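Local coordinates for protein filamentous hemagglutinin (Bordetella pertussis, PDB 1RWR) that is a secreted adhesin whose secretion domain, a right-handed parallel beta-helix, probably directs its export through the two-partner secretion pathway, at residues V46-G51 with A99-A104; D161-L166 with N191-A196. One frame throughout, in Å; residues are numbered along the deposited sequence.

Contact 1: V46-G51 with A99-A104; sequences VVFNNG and ADLIIA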
loop_
_atom_site.group_PDB
_atom_site.type_symbol
_atom_site.label_atom_id
_atom_site.label_comp_id
_atom_site.label_asym_id
_atom_site.label_seq_id
_atom_site.Cartn_x
_atom_site.Cartn_y
_atom_site.Cartn_z
ATOM N N VAL A 46 1.221 14.761 6.137
ATOM C CA VAL A 46 1.258 14.510 7.569
ATOM C C VAL A 46 2.694 14.147 7.931
ATOM O O VAL A 46 3.397 13.562 7.115
ATOM C CB VAL A 46 0.291 13.345 8.018
ATOM C CG1 VAL A 46 0.622 11.984 7.399
ATOM C CG2 VAL A 46 0.213 13.224 9.519
ATOM N N VAL A 47 3.094 14.486 9.145
ATOM C CA VAL A 47 4.402 14.101 9.640
ATOM C C VAL A 47 4.226 13.072 10.762
ATOM O O VAL A 47 3.577 13.373 11.775
ATOM C CB VAL A 47 5.167 15.331 10.155
ATOM C CG1 VAL A 47 6.535 14.929 10.772
ATOM C CG2 VAL A 47 5.337 16.304 9.038
ATOM N N PHE A 48 4.862 11.913 10.618
ATOM C CA PHE A 48 4.940 10.937 11.681
ATOM C C PHE A 48 6.188 11.221 12.501
ATOM O O PHE A 48 7.288 11.243 11.972
ATOM C CB PHE A 48 5.024 9.509 11.135
ATOM C CG PHE A 48 3.778 9.053 10.477
ATOM C CD1 PHE A 48 2.745 8.528 11.216
ATOM C CD2 PHE A 48 3.640 9.191 9.097
ATOM C CE1 PHE A 48 1.566 8.094 10.566
ATOM C CE2 PHE A 48 2.501 8.794 8.476
ATOM C CZ PHE A 48 1.462 8.242 9.201
ATOM N N ASN A 49 6.019 11.445 13.794
ATOM C CA ASN A 49 7.149 11.894 14.620
ATOM C C ASN A 49 7.888 10.715 15.207
ATOM O O ASN A 49 7.516 10.200 16.238
ATOM C CB ASN A 49 6.694 12.879 15.716
ATOM C CG ASN A 49 7.867 13.549 16.439
ATOM O OD1 ASN A 49 9.036 13.164 16.264
ATOM N ND2 ASN A 49 7.557 14.540 17.278
ATOM N N ASN A 50 8.960 10.304 14.533
ATOM C CA ASN A 50 9.825 9.229 15.025
ATOM C C ASN A 50 11.163 9.798 15.520
ATOM O O ASN A 50 12.240 9.177 15.328
ATOM C CB ASN A 50 10.063 8.226 13.907
ATOM C CG ASN A 50 10.425 6.828 14.391
ATOM O OD1 ASN A 50 10.118 6.409 15.513
ATOM N ND2 ASN A 50 11.021 6.055 13.476
ATOM N N GLY A 51 11.077 10.980 16.133
ATOM C CA GLY A 51 12.239 11.746 16.539
ATOM C C GLY A 51 12.476 11.697 18.037
ATOM O O GLY A 51 11.560 11.824 18.811
ATOM N N ALA A 99 11.264 4.557 8.769
ATOM C CA ALA A 99 10.509 3.371 9.190
ATOM C C ALA A 99 9.547 2.916 8.102
ATOM O O ALA A 99 9.201 3.684 7.205
ATOM C CB ALA A 99 9.734 3.685 10.445
ATOM N N ASP A 100 9.144 1.653 8.154
ATOM C CA ASP A 100 8.009 1.181 7.372
ATOM C C ASP A 100 6.725 1.884 7.826
ATOM O O ASP A 100 6.549 2.194 9.005
ATOM C CB ASP A 100 7.781 -0.331 7.574
ATOM C CG ASP A 100 8.866 -1.204 6.938
ATOM O OD1 ASP A 100 9.662 -0.737 6.090
ATOM O OD2 ASP A 100 8.970 -2.400 7.266
ATOM N N LEU A 101 5.866 2.189 6.865
ATOM C CA LEU A 101 4.543 2.732 7.127
ATOM C C LEU A 101 3.511 1.711 6.693
ATOM O O LEU A 101 3.574 1.183 5.584
ATOM C CB LEU A 101 4.289 4.059 6.370
ATOM C CG LEU A 101 5.153 5.252 6.777
ATOM C CD1 LEU A 101 4.826 6.421 5.842
ATOM C CD2 LEU A 101 4.915 5.641 8.239
ATOM N N ILE A 102 2.548 1.464 7.565
ATOM C CA ILE A 102 1.397 0.610 7.273
ATOM C C ILE A 102 0.172 1.379 7.687
ATOM O O ILE A 102 0.050 1.776 8.860
ATOM C CB ILE A 102 1.453 -0.727 8.078
ATOM C CG1 ILE A 102 2.761 -1.494 7.879
ATOM C CG2 ILE A 102 0.293 -1.594 7.677
ATOM C CD1 ILE A 102 3.887 -1.066 8.760
ATOM N N ILE A 103 -0.735 1.583 6.734
ATOM C CA ILE A 103 -2.019 2.233 6.972
ATOM C C ILE A 103 -3.113 1.187 6.741
ATOM O O ILE A 103 -3.272 0.671 5.659
ATOM C CB ILE A 103 -2.235 3.461 6.052
ATOM C CG1 ILE A 103 -1.043 4.449 6.043
ATOM C CG2 ILE A 103 -3.558 4.186 6.464
ATOM C CD1 ILE A 103 -0.712 4.985 7.308
ATOM N N ALA A 104 -3.855 0.865 7.783
ATOM C CA ALA A 104 -4.865 -0.203 7.761
ATOM C C ALA A 104 -6.235 0.330 8.112
ATOM O O ALA A 104 -6.463 0.857 9.213
ATOM C CB ALA A 104 -4.468 -1.320 8.724
#
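Where Asn50 comes up to Ala99, its side-chain amide is gripped at both ends: ND2 donates to the backbone O of Lys97, and OD1 accepts from the backbone N of Ala73. An asparagine suits this buried place because it offers a donor and an acceptor at once, and the two bonds fix which way round the amide lies. Across the contact, Asn50 ND2 rests at 4.1 Å from the methyl CB of Ala99, a small apolar group against which the amide nitrogen packs. Next to it in the chain, Asn49 makes an Asx turn at the end of the strand, its OD1 taking the backbone N of Gly51 at 3.0 Å.

The apolar part of the contact is carried by Phe48. Its CG stands anti to the carbonyl carbon (chi1 -68°), which, with CB already pointing toward 99-104, lays the ring beside Leu101. There Leu101 sends one branch over a face in a CH-pi contact, with CD2 4.1 Å from the centroid of the Phe48 ring. The methyl is displaced toward the rim, and Leu101 CD2 comes within 3.9 Å of Phe48 CD2. Farther along, Phe48 CZ meets Ile103 CD1 more loosely, at 4.3 Å and obliquely. The axes of the two short strand segments stay 10.6 Å apart, a distance that the side chains of Phe48, Leu101 and Ile103 span.

Ile76 of strand 75-80 touches both Phe48 and Leu101, and Leu92 of strand 91-96 also packs on Leu101. The contact thus lies inside the N-terminal part of the beta-helix, joining strand 45-50 of a mixed sheet to strand 99-104 of the long parallel sheet.

Contact 2: D161-L166 with N191-A196; sequences DVVARL and NRYDHA
Tyr193 meets Asp161 through its hydroxyl and Val163 through its ring. The phenol donates to the carboxylate, Tyr193 OH lying 2.6 Å from Asp161 OD2. It arrives from above the carboxylate plane, 56° out of it, while OD2 itself sits at the edge of the ring, near the ring plane; the two flat groups are turned 74° against each other. Both methyls of Val163 lie against the same face of the tyrosine. CG2 is over the ring itself in a CH-pi contact, 3.9 Å from the centroid of the Tyr193 ring and offset toward the rim, whereas Val163 CG1 lies over the base by CB and CG, touching Tyr193 CB at 3.8 Å. A branched valine can thus hold both the ring and the carbon that carries it.

Tyrosine suits the place because its long, flat ring gives Val163 an apolar face to pack on and still carries a hydroxyl out to the acid. With CG anti to the backbone N (chi1 -165°), the ring reaches from its own strand across to 159-164. In the second shell Arg198 forms a salt bridge with Asp161 OD1 and also touches Tyr193, which probably keeps the acid charged and helps set its rotation. Val187 of strand 183-188 and Ala200 of strand 199-202 also pack on the tyrosine.

Val162 and Ala164 turn the other way, onto Val145 of another sheet of the helix. Inward and outward residues therefore alternate on strand 159-164, as in a parallel beta-helix, and the outer side of this wall is here covered by a small antiparallel sheet that contains strand 191-194.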
loop_
_atom_site.group_PDB
_atom_site.type_symbol
_atom_site.label_atom_id
_atom_site.label_comp_id
_atom_site.label_asym_id
_atom_site.label_seq_id
_atom_site.Cartn_x
_atom_site.Cartn_y
_atom_site.Cartn_z
ATOM N N ASP A 161 2.963 -1.624 -1.354
ATOM C CA ASP A 161 2.038 -2.757 -1.364
ATOM C C ASP A 161 0.655 -2.245 -1.062
ATOM O O ASP A 161 0.455 -1.400 -0.141
ATOM C CB ASP A 161 2.371 -3.781 -0.281
ATOM C CG ASP A 161 3.544 -4.656 -0.608
ATOM O OD1 ASP A 161 4.173 -4.512 -1.702
ATOM O OD2 ASP A 161 3.889 -5.580 0.202
ATOM N N VAL A 162 -0.294 -2.751 -1.835
ATOM C CA VAL A 162 -1.723 -2.479 -1.651
ATOM C C VAL A 162 -2.387 -3.837 -1.442
ATOM O O VAL A 162 -2.327 -4.705 -2.324
ATOM C CB VAL A 162 -2.345 -1.819 -2.863
ATOM C CG1 VAL A 162 -3.837 -1.646 -2.649
ATOM C CG2 VAL A 162 -1.727 -0.474 -3.152
ATOM N N VAL A 163 -2.972 -4.033 -0.257
ATOM C CA VAL A 163 -3.468 -5.344 0.175
ATOM C C VAL A 163 -4.907 -5.197 0.681
ATOM O O VAL A 163 -5.150 -4.600 1.720
ATOM C CB VAL A 163 -2.536 -5.915 1.280
ATOM C CG1 VAL A 163 -2.955 -7.339 1.641
ATOM C CG2 VAL A 163 -1.080 -5.887 0.804
ATOM N N ALA A 164 -5.877 -5.659 -0.088
ATOM C CA ALA A 164 -7.287 -5.315 0.173
ATOM C C ALA A 164 -8.178 -6.389 -0.395
ATOM O O ALA A 164 -7.706 -7.286 -1.123
ATOM C CB ALA A 164 -7.636 -3.965 -0.438
ATOM N N ARG A 165 -9.474 -6.333 -0.084
ATOM C CA ARG A 165 -10.360 -7.333 -0.636
ATOM C C ARG A 165 -10.520 -7.097 -2.125
ATOM O O ARG A 165 -10.470 -8.034 -2.901
ATOM C CB ARG A 165 -11.703 -7.368 0.087
ATOM C CG ARG A 165 -12.559 -8.610 -0.235
ATOM C CD ARG A 165 -11.956 -9.896 0.384
ATOM N NE ARG A 165 -12.520 -11.145 -0.117
ATOM C CZ ARG A 165 -13.612 -11.784 0.391
ATOM N NH1 ARG A 165 -14.371 -11.247 1.325
ATOM N NH2 ARG A 165 -13.980 -12.949 -0.120
ATOM N N LEU A 166 -10.740 -5.844 -2.475
ATOM C CA LEU A 166 -10.800 -5.384 -3.862
ATOM C C LEU A 166 -9.878 -4.193 -4.063
ATOM O O LEU A 166 -9.658 -3.389 -3.159
ATOM C CB LEU A 166 -12.218 -4.931 -4.215
ATOM C CG LEU A 166 -13.353 -5.958 -4.077
ATOM C CD1 LEU A 166 -14.692 -5.251 -4.344
ATOM C CD2 LEU A 166 -13.190 -7.185 -4.993
ATOM N N ASN A 191 -7.254 -12.836 2.383
ATOM C CA ASN A 191 -5.902 -13.300 2.657
ATOM C C ASN A 191 -5.423 -12.890 4.017
ATOM O O ASN A 191 -5.765 -11.838 4.515
ATOM C CB ASN A 191 -4.897 -12.698 1.653
ATOM C CG ASN A 191 -5.058 -13.227 0.237
ATOM O OD1 ASN A 191 -4.904 -14.410 -0.018
ATOM N ND2 ASN A 191 -5.358 -12.322 -0.695
ATOM N N ARG A 192 -4.573 -13.707 4.613
ATOM C CA ARG A 192 -3.682 -13.204 5.628
ATOM C C ARG A 192 -2.416 -12.822 4.881
ATOM O O ARG A 192 -1.831 -13.644 4.143
ATOM C CB ARG A 192 -3.323 -14.270 6.672
ATOM C CG ARG A 192 -2.129 -13.749 7.507
ATOM C CD ARG A 192 -1.992 -14.358 8.791
ATOM N NE ARG A 192 -2.965 -13.867 9.753
ATOM C CZ ARG A 192 -2.812 -14.017 11.046
ATOM N NH1 ARG A 192 -1.723 -14.628 11.509
ATOM N NH2 ARG A 192 -3.741 -13.594 11.865
ATOM N N TYR A 193 -1.983 -11.578 5.056
ATOM C CA TYR A 193 -0.721 -11.121 4.494
ATOM C C TYR A 193 0.284 -10.899 5.598
ATOM O O TYR A 193 0.068 -10.084 6.505
ATOM C CB TYR A 193 -0.939 -9.826 3.747
ATOM C CG TYR A 193 0.164 -9.382 2.800
ATOM C CD1 TYR A 193 0.408 -10.060 1.618
ATOM C CD2 TYR A 193 0.913 -8.254 3.071
ATOM C CE1 TYR A 193 1.377 -9.634 0.719
ATOM C CE2 TYR A 193 1.897 -7.816 2.165
ATOM C CZ TYR A 193 2.097 -8.500 0.991
ATOM O OH TYR A 193 2.997 -8.039 0.068
ATOM N N ASP A 194 1.368 -11.651 5.552
ATOM C CA ASP A 194 2.415 -11.469 6.522
ATOM C C ASP A 194 3.335 -10.324 6.095
ATOM O O ASP A 194 3.994 -10.402 5.073
ATOM C CB ASP A 194 3.238 -12.742 6.653
ATOM C CG ASP A 194 4.347 -12.563 7.643
ATOM O OD1 ASP A 194 4.004 -12.236 8.792
ATOM O OD2 ASP A 194 5.550 -12.651 7.384
ATOM N N HIS A 195 3.434 -9.303 6.917
ATOM C CA HIS A 195 4.187 -8.096 6.566
ATOM C C HIS A 195 5.692 -8.365 6.408
ATOM O O HIS A 195 6.354 -7.792 5.536
ATOM C CB HIS A 195 3.937 -7.014 7.611
ATOM C CG HIS A 195 4.656 -5.747 7.322
ATOM N ND1 HIS A 195 4.167 -4.787 6.451
ATOM C CD2 HIS A 195 5.852 -5.297 7.755
ATOM C CE1 HIS A 195 5.039 -3.800 6.368
ATOM N NE2 HIS A 195 6.069 -4.085 7.143
ATOM N N ALA A 196 6.239 -9.260 7.215
ATOM C CA ALA A 196 7.688 -9.498 7.102
ATOM C C ALA A 196 8.080 -10.285 5.844
ATOM O O ALA A 196 9.114 -10.002 5.242
ATOM C CB ALA A 196 8.259 -10.197 8.393
#

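In the fold
From the N terminus, contact 1 forms first: strand 45-50 meets 99-104 after a loop of 47 residues that supplies strands 75-80 and 91-96. Contact 2 follows in series, closing a shorter loop of 24 residues that includes strand 183-188, the neighbour of 159-164 in the long parallel sheet. The two loops neither nest nor cross. Strands 99-104 and 159-164 belong to that same parallel sheet, separated by strand 119-125; contact 1 ties it to the mixed N-terminal sheet and contact 2 to the four-stranded antiparallel sheet. Their centres are 18 Å apart, yet they touch where His195 packs on Ile102 and bonds weakly to Asp100.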